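Local coordinates for beta-N-acetylglucosaminidase-like protein Glycoside hydrolase family 20 (Flavobacterium johnsoniae, PDB 6YHH) that probably releases N-acetylglucosamine from chitin-derived oligosaccharides as a family 20 beta-N-acetylhexosaminidase of the bacterial chitin-degrading system, at residues 232-237 / 316-321; 238-243 / 282-287; 311-316 / 367-372; 245-250 / 288-293. All blocks are in the same frame, centred on the assembly; numbering follows the deposited sequence.

Contact 1. Residues 232-237 / 316-321; sequences DVPGHG and DENEGK
Asp316 reaches from the loop 316-321 into the turn 232-237, where a cis peptide bond precedes Pro234. From CB its chain leaves with CG in the crowded position between backbone N and carbonyl carbon (chi1 53°), and CG comes to lie 3.5 Å from Asp232 OD2. Beyond it, Asp316 OD1 is 2.5 Å from Asp232 OD2, so close that one of the acids probably holds a proton; the two carboxylates are nearly coplanar, and Glu230, another acid near Asp232 OD2, would favour protonation further. The other branch, Asp316 OD2, stands 3.3 Å from His236 CE1. The imidazole is nearly coplanar with the Glu317 carboxylate, which lies at its edge; the Asp316 carboxylate is turned almost parallel to the ring, and His236 ND1 gives a weak bond to Asp316 O (3.4 Å). Water 1 ties the loops together, donating to Asp232 OD1 (2.9 Å) and to Asp316 O (2.8 Å), while Gly315 N also binds Asp232 OD1. Water 2 links His236 N to Glu317 O. Glu317, the predicted proton donor, makes a weak bond through OE1 to a bound Tris molecule, probably from the crystallisation liquor, consistent with a pocket here. The adjacent acids Asp316 and Glu317 are consistent with the Asp-Glu pair of family 20 active sites, at the C-terminal end of the TIM-barrel strands, where the aspartate probably orients the substrate acetamido group.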
loop_
_atom_site.group_PDB
_atom_site.type_symbol
_atom_site.label_atom_id
_atom_site.label_comp_id
_atom_site.label_asym_id
_atom_site.label_seq_id
_atom_site.Cartn_x
_atom_site.Cartn_y
_atom_site.Cartn_z
ATOM N N ASP A 232 1.962 -8.271 27.009
ATOM C CA ASP A 232 1.706 -7.422 28.128
ATOM C C ASP A 232 0.855 -8.126 29.217
ATOM O O ASP A 232 -0.300 -8.485 28.976
ATOM C CB ASP A 232 0.986 -6.159 27.573
ATOM C CG ASP A 232 0.774 -5.068 28.598
ATOM O OD1 ASP A 232 0.968 -5.303 29.786
ATOM O OD2 ASP A 232 0.365 -3.937 28.167
ATOM N N VAL A 233 1.455 -8.297 30.403
ATOM C CA VAL A 233 0.857 -8.990 31.535
ATOM C C VAL A 233 1.202 -8.264 32.812
ATOM O O VAL A 233 2.301 -7.620 32.879
ATOM C CB VAL A 233 1.352 -10.469 31.601
ATOM C CG1 VAL A 233 0.755 -11.265 30.478
ATOM C CG2 VAL A 233 2.870 -10.573 31.610
ATOM N N PRO A 234 0.330 -8.254 33.839
ATOM C CA PRO A 234 -0.927 -8.962 33.934
ATOM C C PRO A 234 -2.184 -8.133 33.713
ATOM O O PRO A 234 -3.284 -8.701 33.636
ATOM C CB PRO A 234 -0.915 -9.496 35.400
ATOM C CG PRO A 234 -0.292 -8.320 36.122
ATOM C CD PRO A 234 0.778 -7.806 35.184
ATOM N N GLY A 235 -2.008 -6.833 33.545
ATOM C CA GLY A 235 -3.120 -5.935 33.227
ATOM C C GLY A 235 -3.394 -6.060 31.713
ATOM O O GLY A 235 -2.781 -6.905 31.014
ATOM N N HIS A 236 -4.362 -5.290 31.206
ATOM C CA HIS A 236 -4.661 -5.299 29.776
ATOM C C HIS A 236 -4.934 -6.745 29.366
ATOM O O HIS A 236 -4.617 -7.162 28.225
ATOM C CB HIS A 236 -3.454 -4.706 28.979
ATOM C CG HIS A 236 -3.411 -3.200 28.980
ATOM N ND1 HIS A 236 -2.876 -2.411 29.980
ATOM C CD2 HIS A 236 -3.889 -2.338 28.053
ATOM C CE1 HIS A 236 -3.048 -1.138 29.658
ATOM N NE2 HIS A 236 -3.668 -1.089 28.506
ATOM N N GLY A 237 -5.652 -7.461 30.240
ATOM C CA GLY A 237 -5.824 -8.907 30.066
ATOM C C GLY A 237 -7.065 -9.372 29.363
ATOM O O GLY A 237 -7.318 -10.578 29.358
ATOM N N ASP A 316 1.919 -2.414 32.399
ATOM C CA ASP A 316 1.288 -1.095 32.591
ATOM C C ASP A 316 -0.151 -1.224 33.084
ATOM O O ASP A 316 -0.862 -2.182 32.745
ATOM C CB ASP A 316 1.308 -0.260 31.318
ATOM C CG ASP A 316 0.714 -1.006 30.090
ATOM O OD1 ASP A 316 0.794 -2.257 29.986
ATOM O OD2 ASP A 316 0.160 -0.306 29.205
ATOM N N GLU A 317 -0.563 -0.263 33.911
ATOM C CA GLU A 317 -1.983 -0.022 34.108
ATOM C C GLU A 317 -2.813 -1.179 34.628
ATOM O O GLU A 317 -3.990 -1.270 34.308
ATOM C CB GLU A 317 -2.635 0.545 32.819
ATOM C CG GLU A 317 -2.057 1.883 32.329
ATOM C CD GLU A 317 -2.761 2.373 31.066
ATOM O OE1 GLU A 317 -3.131 1.564 30.200
ATOM O OE2 GLU A 317 -2.880 3.610 30.910
ATOM N N ASN A 318 -2.258 -1.927 35.595
ATOM C CA ASN A 318 -3.067 -2.811 36.421
ATOM C C ASN A 318 -3.690 -1.893 37.486
ATOM O O ASN A 318 -2.989 -1.488 38.402
ATOM C CB ASN A 318 -2.183 -3.874 37.019
ATOM C CG ASN A 318 -2.935 -4.737 38.034
ATOM O OD1 ASN A 318 -4.136 -4.700 38.124
ATOM N ND2 ASN A 318 -2.192 -5.502 38.775
ATOM N N GLU A 319 -4.944 -1.553 37.382
ATOM C CA GLU A 319 -5.480 -0.678 38.453
ATOM C C GLU A 319 -5.869 -1.395 39.736
ATOM O O GLU A 319 -6.188 -0.788 40.764
ATOM C CB GLU A 319 -6.650 0.082 37.895
ATOM C CG GLU A 319 -6.121 1.166 36.977
ATOM C CD GLU A 319 -7.222 2.025 36.394
ATOM O OE1 GLU A 319 -6.882 3.178 36.138
ATOM O OE2 GLU A 319 -8.404 1.553 36.189
ATOM N N GLY A 320 -5.799 -2.711 39.702
ATOM C CA GLY A 320 -5.714 -3.411 40.944
ATOM C C GLY A 320 -7.100 -3.735 41.582
ATOM O O GLY A 320 -7.127 -4.384 42.626
ATOM N N LYS A 321 -8.194 -3.390 40.931
ATOM C CA LYS A 321 -9.543 -3.553 41.558
ATOM C C LYS A 321 -9.918 -5.021 41.758
ATOM O O LYS A 321 -10.376 -5.392 42.857
ATOM C CB LYS A 321 -10.614 -2.786 40.820
ATOM C CG LYS A 321 -10.500 -1.237 40.820
ATOM C CD LYS A 321 -10.173 -0.589 42.143
ATOM C CE LYS A 321 -10.287 0.943 42.156
ATOM N NZ LYS A 321 -9.442 1.455 43.307
HETATM O O HOH W 1 -0.187 -4.917 32.416
HETATM O O HOH W 2 -5.548 -2.937 32.551
#

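Contact 2. Residues 238-243 / 282-287; sequences SAILTA and PTLDPS
Asp285 OD1 is gripped by two donors from Ser287. The backbone N arrives at 2.8 Å from Asp285 OD1, above the carboxylate plane, closing an Asx turn, and Ser287 OG donates to the syn lone pair of the same OD1 at 2.7 Å. On helix 238-243, Ser238 O is likewise held twice, firmly by Thr242 OG1 (2.7 Å) and weakly by Thr242 N. Between the two segments the contact is apolar. Leu241 carries CG anti to its carbonyl carbon (chi1 -68°) and spreads its methyls over the loop: CD1 packs 3.8 Å from Pro282 CB, while CG sits 3.8 Å from Leu284 CD1. That same Leu284 methyl is 4.0 Å from Ile240 CG2, so it wedges between the two helix side chains. Ser238 OG passes 3.4 Å from Pro282 CG, alongside the ring, its hydrogen bond going to Asp185 OD1. Thr283 points its CB away from the helix and bonds through OG1 to Ser281 O. The hydroxyls of Ser238, Thr242, Thr283 and Ser287, and Asp285 OD1, thus find partners within their own segments or outside both, and what joins helix to loop here is hydrophobic packing of leucine, isoleucine and proline.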
loop_
_atom_site.group_PDB
_atom_site.type_symbol
_atom_site.label_atom_id
_atom_site.label_comp_id
_atom_site.label_asym_id
_atom_site.label_seq_id
_atom_site.Cartn_x
_atom_site.Cartn_y
_atom_site.Cartn_z
ATOM N N SER A 238 -7.873 -8.470 28.777
ATOM C CA SER A 238 -9.222 -8.870 28.275
ATOM C C SER A 238 -9.206 -10.026 27.288
ATOM O O SER A 238 -10.060 -10.911 27.331
ATOM C CB SER A 238 -10.038 -7.692 27.715
ATOM O OG SER A 238 -10.066 -6.617 28.611
ATOM N N ALA A 239 -8.304 -9.946 26.310
ATOM C CA ALA A 239 -8.223 -10.891 25.257
ATOM C C ALA A 239 -7.640 -12.184 25.735
ATOM O O ALA A 239 -8.245 -13.241 25.486
ATOM C CB ALA A 239 -7.376 -10.346 24.148
ATOM N N ILE A 240 -6.562 -12.133 26.526
ATOM C CA ILE A 240 -6.006 -13.369 27.093
ATOM C C ILE A 240 -7.073 -14.151 27.871
ATOM O O ILE A 240 -7.219 -15.414 27.764
ATOM C CB ILE A 240 -4.795 -13.065 27.969
ATOM C CG1 ILE A 240 -3.630 -12.545 27.117
ATOM C CG2 ILE A 240 -4.360 -14.336 28.712
ATOM C CD1 ILE A 240 -2.481 -12.109 27.959
ATOM N N LEU A 241 -7.825 -13.418 28.656
ATOM C CA LEU A 241 -8.805 -14.035 29.570
ATOM C C LEU A 241 -10.107 -14.427 28.854
ATOM O O LEU A 241 -10.920 -15.118 29.397
ATOM C CB LEU A 241 -9.104 -13.072 30.713
ATOM C CG LEU A 241 -7.911 -12.866 31.657
ATOM C CD1 LEU A 241 -8.173 -11.742 32.655
ATOM C CD2 LEU A 241 -7.658 -14.154 32.443
ATOM N N THR A 242 -10.357 -13.906 27.640
ATOM C CA THR A 242 -11.411 -14.459 26.791
ATOM C C THR A 242 -11.086 -15.931 26.416
ATOM O O THR A 242 -11.979 -16.780 26.412
ATOM C CB THR A 242 -11.587 -13.572 25.526
ATOM O OG1 THR A 242 -11.939 -12.271 25.927
ATOM C CG2 THR A 242 -12.635 -14.145 24.590
ATOM N N ALA A 243 -9.827 -16.215 26.105
ATOM C CA ALA A 243 -9.371 -17.564 25.822
ATOM C C ALA A 243 -9.202 -18.439 27.102
ATOM O O ALA A 243 -9.582 -19.636 27.095
ATOM C CB ALA A 243 -8.033 -17.534 25.103
ATOM N N PRO A 282 -9.834 -6.516 33.446
ATOM C CA PRO A 282 -9.423 -7.913 33.440
ATOM C C PRO A 282 -7.882 -8.057 33.613
ATOM O O PRO A 282 -7.107 -7.399 32.929
ATOM C CB PRO A 282 -9.857 -8.412 32.047
ATOM C CG PRO A 282 -11.073 -7.568 31.734
ATOM C CD PRO A 282 -10.689 -6.216 32.267
ATOM N N THR A 283 -7.504 -8.836 34.585
ATOM C CA THR A 283 -6.135 -8.934 35.037
ATOM C C THR A 283 -5.827 -10.397 35.344
ATOM O O THR A 283 -6.588 -11.099 36.089
ATOM C CB THR A 283 -5.908 -8.105 36.368
ATOM O OG1 THR A 283 -6.426 -6.787 36.233
ATOM C CG2 THR A 283 -4.455 -7.959 36.730
ATOM N N LEU A 284 -4.666 -10.850 34.906
ATOM C CA LEU A 284 -4.204 -12.193 35.295
ATOM C C LEU A 284 -4.009 -12.342 36.790
ATOM O O LEU A 284 -3.630 -11.397 37.472
ATOM C CB LEU A 284 -2.878 -12.475 34.639
ATOM C CG LEU A 284 -2.981 -12.860 33.179
ATOM C CD1 LEU A 284 -4.166 -12.602 32.286
ATOM C CD2 LEU A 284 -1.594 -13.122 32.550
ATOM N N ASP A 285 -4.283 -13.547 37.265
ATOM C CA ASP A 285 -4.231 -13.867 38.704
ATOM C C ASP A 285 -2.863 -14.359 39.101
ATOM O O ASP A 285 -2.486 -15.513 38.819
ATOM C CB ASP A 285 -5.349 -14.882 39.065
ATOM C CG ASP A 285 -5.377 -15.272 40.528
ATOM O OD1 ASP A 285 -4.521 -14.849 41.337
ATOM O OD2 ASP A 285 -6.320 -16.064 40.875
ATOM N N PRO A 286 -2.117 -13.534 39.864
ATOM C CA PRO A 286 -0.754 -13.931 40.226
ATOM C C PRO A 286 -0.684 -14.961 41.388
ATOM O O PRO A 286 0.441 -15.351 41.728
ATOM C CB PRO A 286 -0.155 -12.633 40.707
ATOM C CG PRO A 286 -1.298 -11.904 41.361
ATOM C CD PRO A 286 -2.490 -12.274 40.503
ATOM N N SER A 287 -1.846 -15.311 41.920
ATOM C CA SER A 287 -1.941 -16.339 42.969
ATOM C C SER A 287 -2.219 -17.696 42.401
ATOM O O SER A 287 -2.158 -18.713 43.142
ATOM C CB SER A 287 -2.994 -15.885 43.984
ATOM O OG SER A 287 -4.310 -16.183 43.634
#

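Contact 3. Residues 311-316 / 367-372; sequences FHIGGD and EEILTK
The apolar side-chain contact is between the two isoleucines. Ile369 brings its CG2, anti to its own carbonyl carbon, to 4.2 Å from Ile313 CD1, the chains crossing obliquely, and the same methyl lies 4.2 Å from Gly315 CA, where the absence of a side chain makes its position possible. Non-bonded contacts of a charged side chain with backbone come from Glu368. Its CB rests 3.5 Å from Gly315 O; the bend at chi2 (94°) then lays the carboxylate beside the Asp316 backbone, OE2 3.4 Å from Asp316 CA. The carboxylate is fixed from two other directions: Glu317 N donates to Glu368 OE2, and Trp383 NE1 bonds to Glu368 OE1. Gly315 O is bonded by Gln345 NE2. Within 311-316, Gly314 N lies in the imidazole plane of His312 and donates to ND1 at 3.0 Å, the angle at the hydrogen bent to 148°. Accepting there is consistent with a proton on His312 NE2, which is bonded to His381 ND1; the ring also stacks on His179. Asp316 OD2 and Glu368 OE2 are 5.8 Å apart, so their like charges may raise each other's proton affinity, while the bond from Glu317 N to Glu368 makes the latter a second-shell partner of the predicted proton donor.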
loop_
_atom_site.group_PDB
_atom_site.type_symbol
_atom_site.label_atom_id
_atom_site.label_comp_id
_atom_site.label_asym_id
_atom_site.label_seq_id
_atom_site.Cartn_x
_atom_site.Cartn_y
_atom_site.Cartn_z
ATOM N N PHE A 311 12.936 -9.433 26.019
ATOM C CA PHE A 311 11.538 -9.823 25.961
ATOM C C PHE A 311 10.753 -8.901 26.883
ATOM O O PHE A 311 11.034 -8.831 28.090
ATOM C CB PHE A 311 11.274 -11.326 26.291
ATOM C CG PHE A 311 9.973 -11.798 25.785
ATOM C CD1 PHE A 311 8.770 -11.390 26.368
ATOM C CD2 PHE A 311 9.965 -12.615 24.665
ATOM C CE1 PHE A 311 7.543 -11.860 25.792
ATOM C CE2 PHE A 311 8.762 -13.037 24.082
ATOM C CZ PHE A 311 7.568 -12.613 24.614
ATOM N N HIS A 312 9.783 -8.181 26.321
ATOM C CA HIS A 312 8.963 -7.204 27.053
ATOM C C HIS A 312 7.731 -7.926 27.578
ATOM O O HIS A 312 6.946 -8.467 26.823
ATOM C CB HIS A 312 8.674 -6.024 26.109
ATOM C CG HIS A 312 8.353 -4.715 26.759
ATOM N ND1 HIS A 312 7.354 -4.518 27.707
ATOM C CD2 HIS A 312 8.831 -3.479 26.463
ATOM C CE1 HIS A 312 7.275 -3.229 27.979
ATOM N NE2 HIS A 312 8.168 -2.585 27.248
ATOM N N ILE A 313 7.489 -7.851 28.897
ATOM C CA ILE A 313 6.333 -8.446 29.535
ATOM C C ILE A 313 5.308 -7.414 29.908
ATOM O O ILE A 313 4.362 -7.625 30.621
ATOM C CB ILE A 313 6.742 -9.367 30.725
ATOM C CG1 ILE A 313 7.614 -8.638 31.764
ATOM C CG2 ILE A 313 7.416 -10.638 30.195
ATOM C CD1 ILE A 313 7.056 -7.460 32.421
ATOM N N GLY A 314 5.487 -6.187 29.395
ATOM C CA GLY A 314 4.480 -5.182 29.690
ATOM C C GLY A 314 4.393 -4.717 31.130
ATOM O O GLY A 314 5.390 -4.222 31.690
ATOM N N GLY A 315 3.210 -4.787 31.745
ATOM C CA GLY A 315 3.038 -4.468 33.140
ATOM C C GLY A 315 2.420 -3.112 33.430
ATOM O O GLY A 315 2.431 -2.698 34.570
ATOM N N ASP A 316 1.919 -2.414 32.399
ATOM C CA ASP A 316 1.288 -1.095 32.591
ATOM C C ASP A 316 -0.151 -1.224 33.084
ATOM O O ASP A 316 -0.862 -2.182 32.745
ATOM C CB ASP A 316 1.308 -0.260 31.318
ATOM C CG ASP A 316 0.714 -1.006 30.090
ATOM O OD1 ASP A 316 0.794 -2.257 29.986
ATOM O OD2 ASP A 316 0.160 -0.306 29.205
ATOM N N GLU A 367 7.220 0.925 33.438
ATOM C CA GLU A 367 7.801 1.357 34.716
ATOM C C GLU A 367 7.096 0.842 35.968
ATOM O O GLU A 367 7.734 0.770 37.047
ATOM C CB GLU A 367 7.885 2.890 34.695
ATOM C CG GLU A 367 6.536 3.584 34.759
ATOM C CD GLU A 367 6.666 5.064 34.714
ATOM O OE1 GLU A 367 7.097 5.558 33.659
ATOM O OE2 GLU A 367 6.317 5.724 35.742
ATOM N N GLU A 368 5.805 0.559 35.889
ATOM C CA GLU A 368 5.081 -0.014 37.042
ATOM C C GLU A 368 5.722 -1.213 37.653
ATOM O O GLU A 368 5.541 -1.433 38.892
ATOM C CB GLU A 368 3.615 -0.270 36.787
ATOM C CG GLU A 368 2.842 0.996 36.414
ATOM C CD GLU A 368 2.691 1.259 34.917
ATOM O OE1 GLU A 368 3.702 1.070 34.180
ATOM O OE2 GLU A 368 1.557 1.707 34.489
ATOM N N ILE A 369 6.511 -1.959 36.886
ATOM C CA ILE A 369 7.156 -3.138 37.421
ATOM C C ILE A 369 8.221 -2.866 38.468
ATOM O O ILE A 369 8.623 -3.784 39.228
ATOM C CB ILE A 369 7.732 -4.121 36.348
ATOM C CG1 ILE A 369 8.914 -3.533 35.592
ATOM C CG2 ILE A 369 6.594 -4.557 35.382
ATOM C CD1 ILE A 369 9.703 -4.561 34.805
ATOM N N LEU A 370 8.707 -1.646 38.508
ATOM C CA LEU A 370 9.776 -1.311 39.431
ATOM C C LEU A 370 9.288 -1.036 40.866
ATOM O O LEU A 370 8.716 0.017 41.138
ATOM C CB LEU A 370 10.566 -0.125 38.846
ATOM C CG LEU A 370 11.764 0.394 39.609
ATOM C CD1 LEU A 370 12.656 -0.704 40.094
ATOM C CD2 LEU A 370 12.559 1.539 38.977
ATOM N N THR A 371 9.494 -2.063 41.694
ATOM C CA THR A 371 9.537 -1.948 43.149
ATOM C C THR A 371 10.827 -2.627 43.621
ATOM O O THR A 371 11.564 -3.177 42.825
ATOM C CB THR A 371 8.294 -2.440 43.850
ATOM O OG1 THR A 371 8.178 -3.844 43.666
ATOM C CG2 THR A 371 7.053 -1.700 43.343
ATOM N N LYS A 372 11.111 -2.576 44.953
ATOM C CA LYS A 372 12.463 -2.888 45.425
ATOM C C LYS A 372 12.992 -4.251 45.014
ATOM O O LYS A 372 14.190 -4.403 44.691
ATOM C CB LYS A 372 12.529 -2.617 46.958
ATOM C CG LYS A 372 11.775 -3.624 47.747
#

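Contact 4. Residues 245-250 / 288-293; sequences PEIGSK and NPKTYK
Each segment brings one flat group: the Asn288 carboxamide and the Glu246 carboxylate. The Asn288 carboxamide has Lys290 N above its plane, bonded to Asn288 OD1 at 2.8 Å, which makes it the N-cap of helix 289-302; its other end, ND2, gives a proton to water 3 at 2.9 Å, and that water bridges to Gly248 O. The Glu246 carboxylate is met by Lys290 NZ at 2.9 Å on the anti lone pair of OE1, a salt bridge between two solvent-exposed residues. Lys290 gets there by running fully extended from a CG anti to the backbone N (chi1 -162°), while Glu246 bends at chi2 to meet it, leaving its CG 3.9 Å from Lys290 CD. Further in, Ile247 points at the helix and lays CG2 3.9 Å from Lys290 CB, with its CB 3.4 Å from Thr291 OG1, a hydroxyl that bonds to Asp285 O. The contact therefore runs from a charged outer edge to a buried isoleucine. It sets the loop that follows helix 238-243 against the first turn of helix 289-302; behind this turn Thr291 packs on Phe348 of helix 341-358, and Ser249 and Lys250 touch Asp322 of helix 321-325.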
loop_
_atom_site.group_PDB
_atom_site.type_symbol
_atom_site.label_atom_id
_atom_site.label_comp_id
_atom_site.label_asym_id
_atom_site.label_seq_id
_atom_site.Cartn_x
_atom_site.Cartn_y
_atom_site.Cartn_z
ATOM N N PRO A 245 -10.312 -17.873 30.735
ATOM C CA PRO A 245 -10.989 -17.155 31.858
ATOM C C PRO A 245 -10.601 -17.670 33.214
ATOM O O PRO A 245 -10.692 -16.947 34.207
ATOM C CB PRO A 245 -12.483 -17.382 31.630
ATOM C CG PRO A 245 -12.587 -18.559 30.656
ATOM C CD PRO A 245 -11.299 -18.544 29.826
ATOM N N GLU A 246 -10.093 -18.909 33.243
ATOM C CA GLU A 246 -9.793 -19.529 34.542
ATOM C C GLU A 246 -8.565 -18.950 35.249
ATOM O O GLU A 246 -8.424 -19.127 36.449
ATOM C CB GLU A 246 -9.683 -21.060 34.370
ATOM C CG GLU A 246 -8.468 -21.506 33.585
ATOM C CD GLU A 246 -8.691 -21.653 32.068
ATOM O OE1 GLU A 246 -7.939 -22.490 31.507
ATOM O OE2 GLU A 246 -9.577 -20.962 31.485
ATOM N N ILE A 247 -7.725 -18.172 34.545
ATOM C CA ILE A 247 -6.628 -17.471 35.194
ATOM C C ILE A 247 -6.914 -15.989 35.406
ATOM O O ILE A 247 -5.982 -15.225 35.760
ATOM C CB ILE A 247 -5.320 -17.679 34.424
ATOM C CG1 ILE A 247 -5.356 -17.062 33.032
ATOM C CG2 ILE A 247 -4.973 -19.177 34.355
ATOM C CD1 ILE A 247 -4.030 -17.075 32.280
ATOM N N GLY A 248 -8.172 -15.596 35.332
ATOM C CA GLY A 248 -8.514 -14.206 35.660
ATOM C C GLY A 248 -8.644 -13.966 37.161
ATOM O O GLY A 248 -8.707 -14.922 37.994
ATOM N N SER A 249 -8.781 -12.696 37.531
ATOM C CA SER A 249 -8.705 -12.347 38.944
ATOM C C SER A 249 -10.055 -12.047 39.538
ATOM O O SER A 249 -10.191 -12.027 40.751
ATOM C CB SER A 249 -7.796 -11.135 39.187
ATOM O OG SER A 249 -6.468 -11.450 38.794
ATOM N N LYS A 250 -11.067 -11.771 38.729
ATOM C CA LYS A 250 -12.431 -11.491 39.217
ATOM C C LYS A 250 -13.051 -12.724 39.824
ATOM O O LYS A 250 -12.895 -13.811 39.332
ATOM C CB LYS A 250 -13.304 -10.872 38.108
ATOM C CG LYS A 250 -14.684 -10.357 38.529
ATOM C CD LYS A 250 -15.457 -9.733 37.392
ATOM N N ASN A 288 -2.542 -17.791 41.115
ATOM C CA ASN A 288 -3.010 -19.045 40.553
ATOM C C ASN A 288 -1.848 -19.701 39.867
ATOM O O ASN A 288 -1.285 -19.161 38.914
ATOM C CB ASN A 288 -4.150 -18.759 39.538
ATOM C CG ASN A 288 -4.807 -19.997 38.981
ATOM O OD1 ASN A 288 -4.240 -21.114 38.967
ATOM N ND2 ASN A 288 -6.016 -19.814 38.472
ATOM N N PRO A 289 -1.499 -20.947 40.259
ATOM C CA PRO A 289 -0.407 -21.630 39.614
ATOM C C PRO A 289 -0.600 -21.856 38.111
ATOM O O PRO A 289 0.419 -21.898 37.355
ATOM C CB PRO A 289 -0.342 -22.998 40.352
ATOM C CG PRO A 289 -1.126 -22.825 41.576
ATOM C CD PRO A 289 -2.146 -21.761 41.323
ATOM N N LYS A 290 -1.845 -21.905 37.643
ATOM C CA LYS A 290 -2.112 -22.088 36.249
ATOM C C LYS A 290 -1.714 -20.868 35.434
ATOM O O LYS A 290 -1.251 -21.016 34.282
ATOM C CB LYS A 290 -3.603 -22.469 36.005
ATOM C CG LYS A 290 -3.810 -23.082 34.620
ATOM C CD LYS A 290 -5.270 -23.536 34.381
ATOM C CE LYS A 290 -5.310 -24.353 33.063
ATOM N NZ LYS A 290 -6.639 -24.781 32.596
ATOM N N THR A 291 -1.767 -19.699 36.034
ATOM C CA THR A 291 -1.291 -18.471 35.323
ATOM C C THR A 291 0.186 -18.642 34.895
ATOM O O THR A 291 0.540 -18.392 33.747
ATOM C CB THR A 291 -1.409 -17.252 36.260
ATOM O OG1 THR A 291 -2.771 -17.083 36.667
ATOM C CG2 THR A 291 -0.868 -16.021 35.644
ATOM N N TYR A 292 1.053 -19.107 35.813
ATOM C CA TYR A 292 2.463 -19.305 35.527
ATOM C C TYR A 292 2.694 -20.458 34.573
ATOM O O TYR A 292 3.556 -20.362 33.685
ATOM C CB TYR A 292 3.229 -19.448 36.857
ATOM C CG TYR A 292 3.074 -18.235 37.741
ATOM C CD1 TYR A 292 3.737 -17.056 37.455
ATOM C CD2 TYR A 292 2.219 -18.262 38.845
ATOM C CE1 TYR A 292 3.565 -15.944 38.239
ATOM C CE2 TYR A 292 2.012 -17.144 39.624
ATOM C CZ TYR A 292 2.709 -15.999 39.350
ATOM O OH TYR A 292 2.556 -14.882 40.173
ATOM N N LYS A 293 1.934 -21.538 34.704
ATOM C CA LYS A 293 1.992 -22.662 33.786
ATOM C C LYS A 293 1.715 -22.235 32.351
ATOM O O LYS A 293 2.503 -22.571 31.441
ATOM C CB LYS A 293 1.053 -23.772 34.220
ATOM C CG LYS A 293 1.144 -24.999 33.312
ATOM C CD LYS A 293 0.315 -26.181 33.767
ATOM C CE LYS A 293 0.393 -27.329 32.750
HETATM O O HOH W 3 -7.487 -17.335 38.838
#

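In the fold
From the N terminus, strand 226-230 ends and 232-237 opens contact 1; 238-243 then opens contact 2 and 245-250 contact 4. After the intervening loop, without helix or strand, 282-287 closes contact 2 and 288-293 closes contact 4, so these two cross, and both are enclosed by contact 1. The segment 311-316, which starts on strand 310-312, opens contact 3 just before 316-321 closes contact 1; 367-372, after strand 362-366, closes contact 3. Contacts 1 and 3 therefore cross and share Asp316, whereas contact 3 follows contacts 2 and 4 in series. Together they tie strand ends of the barrel around the active site to helices 238-243 and 289-302.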